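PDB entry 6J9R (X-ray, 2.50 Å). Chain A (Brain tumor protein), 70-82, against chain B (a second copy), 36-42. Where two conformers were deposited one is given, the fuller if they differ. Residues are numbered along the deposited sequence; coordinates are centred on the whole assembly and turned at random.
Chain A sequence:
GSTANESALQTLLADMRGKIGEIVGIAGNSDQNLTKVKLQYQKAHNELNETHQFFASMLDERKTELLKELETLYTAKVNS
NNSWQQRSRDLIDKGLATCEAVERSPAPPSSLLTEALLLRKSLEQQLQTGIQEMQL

Chain A (70-82) LETLYTAKVNSNN
Chain B 36-42: KVKLQYQ

How are the two backbones laid against each other? Both stretches are regular α-helix, parts of longer helices that extend past either end, with phi/psi near -65/-42 and i-to-i+4 bonds such as A:Tyr74 N to A:Leu70 O at 3.0 Å and B:Tyr41 N to B:Val37 O at 3.0 Å. They run antiparallel, their axes at 173° and 10.7 Å apart at closest approach. The register is fixed by two pairs: A:Val78 CA lies 7.7 Å from B:Val37 CA, and A:Tyr74 CA lies 6.7 Å from B:Tyr41 CA. Each pair is one helical turn from the next, so the ascending numbers of chain B meet the descending numbers of chain A.

What does the start of the chain B stretch contribute? B:Lys36, built as backbone alone, makes no contact, and the work begins at B:Val37, whose CB points toward chain A with chi1 t. B:Val37 CG1 lies 3.7 Å from A:Tyr74 CE1, 4.3 Å from A:Lys77 CG and 4.4 Å from A:Val78 CG2, while B:Val37 CG2 sits 4.0 Å from A:Asn81 ND2. A compact branched side chain suits this place because its two methyls can touch several neighbours at once. A:Val78 (chi1 t) points sideways and gives little area; A:Lys77 (t, p) offers the aliphatic base of a side chain modelled only to CD, and A:Asn81 (m, chi2 15°) borders the patch.

How does B:Lys38 meet the contact from the side? Its CB points sideways, and the modelled chain is extended, t at chi1, chi2 and chi3, with NZ absent. A:Tyr74 lies alongside: A:Tyr74 CE1 is 4.0 Å from B:Lys38 CA, and A:Tyr74 OH is 4.1 Å from B:Lys38 CG, so the lysine serves here through backbone and methylene carbons. B:Leu39, pointing away, and B:Gln40, modelled only to CB and pointing sideways, leave chain A untouched.

What makes B:Tyr41 the centre of the packing? It is covered over 105 Å², the largest share of any residue, and A:Tyr74 follows it on chain A with 86 Å². Both CB atoms point toward the opposite helix; A:Tyr74 has chi1 167° (t) and chi2 77°, B:Tyr41 chi1 148°, between wells, and chi2 80°. The rings form an offset stack, centroids 4.3 Å apart and planes at 23°, and A:Tyr74 CD1 comes within 3.6 Å of B:Tyr41 CB. Flat aromatic faces let the two helices share a broad apolar surface. At the edge of the B:Tyr41 ring, A:Leu70 (t, p) brings CG to 3.8 Å from B:Tyr41 CD1. A:Glu71 CA lies 4.2 Å from B:Tyr41 CE1. B:Gln42 points away and closes the stretch without contact. In all 379 Å² is buried, both sides summed, and no hydrogen bond crosses among the modelled atoms: apolar packing and the stacked tyrosines hold the stretches together.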

# COMPACT_ATOMS: atom_id res chain seq x y z
N LEU A 70 -14.70 13.61 0.40
CA LEU A 70 -15.30 13.87 -0.88
C LEU A 70 -16.77 14.22 -0.72
O LEU A 70 -17.27 15.14 -1.37
CB LEU A 70 -15.11 12.68 -1.80
CG LEU A 70 -15.42 12.95 -3.26
CD1 LEU A 70 -14.40 13.95 -3.78
CD2 LEU A 70 -15.36 11.65 -4.03
N GLU A 71 -17.48 13.49 0.15
CA GLU A 71 -18.88 13.79 0.43
C GLU A 71 -19.02 15.20 1.02
O GLU A 71 -19.93 15.94 0.67
CB GLU A 71 -19.47 12.76 1.40
CG GLU A 71 -20.99 12.91 1.62
CD GLU A 71 -21.59 11.75 2.39
N THR A 72 -18.11 15.55 1.91
CA THR A 72 -18.10 16.86 2.55
C THR A 72 -17.94 18.01 1.58
O THR A 72 -18.69 18.99 1.63
CB THR A 72 -16.95 16.94 3.58
OG1 THR A 72 -17.20 16.02 4.65
CG2 THR A 72 -16.84 18.36 4.11
N LEU A 73 -16.95 17.90 0.70
CA LEU A 73 -16.70 18.91 -0.32
C LEU A 73 -17.88 19.01 -1.27
O LEU A 73 -18.32 20.11 -1.60
CB LEU A 73 -15.42 18.59 -1.10
CG LEU A 73 -14.18 19.38 -0.68
N TYR A 74 -18.42 17.86 -1.67
CA TYR A 74 -19.57 17.83 -2.57
C TYR A 74 -20.74 18.58 -1.96
O TYR A 74 -21.36 19.42 -2.62
CB TYR A 74 -19.97 16.39 -2.88
CG TYR A 74 -21.32 16.26 -3.52
CD1 TYR A 74 -21.50 16.56 -4.87
CD2 TYR A 74 -22.42 15.83 -2.79
CE1 TYR A 74 -22.76 16.45 -5.47
CE2 TYR A 74 -23.68 15.72 -3.38
CZ TYR A 74 -23.83 16.03 -4.72
OH TYR A 74 -25.07 15.91 -5.29
N THR A 75 -21.05 18.30 -0.70
CA THR A 75 -22.12 19.00 -0.00
C THR A 75 -21.88 20.52 0.05
O THR A 75 -22.80 21.31 -0.18
CB THR A 75 -22.26 18.48 1.42
OG1 THR A 75 -22.74 17.13 1.38
CG2 THR A 75 -23.21 19.35 2.22
N ALA A 76 -20.64 20.92 0.32
CA ALA A 76 -20.30 22.34 0.39
C ALA A 76 -20.49 22.98 -0.97
O ALA A 76 -20.95 24.11 -1.07
CB ALA A 76 -18.86 22.53 0.88
N LYS A 77 -20.16 22.24 -2.03
CA LYS A 77 -20.31 22.78 -3.36
C LYS A 77 -21.79 23.00 -3.66
O LYS A 77 -22.19 24.09 -4.10
CB LYS A 77 -19.68 21.84 -4.40
CG LYS A 77 -19.40 22.50 -5.75
CD LYS A 77 -18.55 23.76 -5.60
N VAL A 78 -22.60 21.99 -3.38
CA VAL A 78 -24.03 22.07 -3.64
C VAL A 78 -24.68 23.23 -2.88
O VAL A 78 -25.50 23.95 -3.43
CB VAL A 78 -24.74 20.78 -3.28
CG1 VAL A 78 -26.25 20.96 -3.40
CG2 VAL A 78 -24.29 19.66 -4.20
N ASN A 79 -24.31 23.41 -1.62
CA ASN A 79 -24.84 24.51 -0.83
C ASN A 79 -24.36 25.89 -1.32
O ASN A 79 -25.11 26.87 -1.32
CB ASN A 79 -24.47 24.32 0.64
CG ASN A 79 -25.18 23.15 1.26
OD1 ASN A 79 -26.12 22.60 0.68
ND2 ASN A 79 -24.73 22.72 2.44
N SER A 80 -23.11 25.93 -1.75
CA SER A 80 -22.49 27.14 -2.25
C SER A 80 -23.17 27.57 -3.56
O SER A 80 -23.38 28.77 -3.79
CB SER A 80 -20.98 26.90 -2.42
OG SER A 80 -20.40 27.66 -3.47
N ASN A 81 -23.57 26.61 -4.38
CA ASN A 81 -24.26 26.94 -5.63
C ASN A 81 -25.70 27.38 -5.37
O ASN A 81 -26.22 28.25 -6.06
CB ASN A 81 -24.25 25.75 -6.61
CG ASN A 81 -22.86 25.45 -7.19
OD1 ASN A 81 -21.85 25.93 -6.68
ND2 ASN A 81 -22.82 24.69 -8.27
N ASN A 82 -26.35 26.79 -4.37
CA ASN A 82 -27.74 27.15 -4.07
C ASN A 82 -27.89 28.53 -3.46
O ASN A 82 -28.82 29.26 -3.76
CB ASN A 82 -28.36 26.12 -3.15
CG ASN A 82 -28.65 24.82 -3.85
OD1 ASN A 82 -28.72 24.76 -5.08
ND2 ASN A 82 -28.82 23.75 -3.07
N LYS B 36 -23.85 18.68 -13.51
CA LYS B 36 -22.42 18.64 -13.77
C LYS B 36 -21.66 18.28 -12.48
O LYS B 36 -20.72 17.47 -12.49
N VAL B 37 -22.13 18.83 -11.36
CA VAL B 37 -21.45 18.65 -10.09
C VAL B 37 -21.60 17.19 -9.62
O VAL B 37 -20.61 16.54 -9.25
CB VAL B 37 -22.01 19.62 -9.01
CG1 VAL B 37 -21.50 19.24 -7.63
CG2 VAL B 37 -21.63 21.07 -9.33
N LYS B 38 -22.82 16.68 -9.70
CA LYS B 38 -23.13 15.31 -9.29
C LYS B 38 -22.32 14.28 -10.08
O LYS B 38 -21.81 13.31 -9.51
CB LYS B 38 -24.63 15.05 -9.44
CG LYS B 38 -25.13 13.77 -8.81
CD LYS B 38 -26.60 13.52 -9.17
CE LYS B 38 -27.11 12.18 -8.68
N LEU B 39 -22.18 14.48 -11.38
CA LEU B 39 -21.40 13.53 -12.18
C LEU B 39 -19.90 13.65 -11.89
O LEU B 39 -19.18 12.66 -11.95
CB LEU B 39 -21.66 13.73 -13.68
CG LEU B 39 -23.12 13.44 -14.09
CD1 LEU B 39 -23.47 14.00 -15.47
CD2 LEU B 39 -23.43 11.95 -14.00
N GLN B 40 -19.44 14.85 -11.55
CA GLN B 40 -18.01 14.99 -11.28
C GLN B 40 -17.67 14.31 -9.95
O GLN B 40 -16.58 13.78 -9.78
CB GLN B 40 -17.58 16.46 -11.29
N TYR B 41 -18.60 14.31 -9.01
CA TYR B 41 -18.40 13.73 -7.68
C TYR B 41 -18.53 12.20 -7.71
O TYR B 41 -17.85 11.49 -6.97
CB TYR B 41 -19.42 14.32 -6.69
CG TYR B 41 -19.84 13.38 -5.58
CD1 TYR B 41 -19.04 13.17 -4.47
CD2 TYR B 41 -21.06 12.69 -5.66
CE1 TYR B 41 -19.43 12.31 -3.46
CE2 TYR B 41 -21.44 11.82 -4.65
CZ TYR B 41 -20.62 11.64 -3.56
OH TYR B 41 -20.98 10.79 -2.56
N GLN B 42 -19.44 11.71 -8.55
CA GLN B 42 -19.60 10.27 -8.71
C GLN B 42 -18.34 9.72 -9.36
O GLN B 42 -17.82 8.68 -8.94
CB GLN B 42 -20.84 9.92 -9.56
CG GLN B 42 -22.17 9.93 -8.81
CD GLN B 42 -23.37 9.83 -9.73
OE1 GLN B 42 -23.22 9.72 -10.95
NE2 GLN B 42 -24.57 9.87 -9.16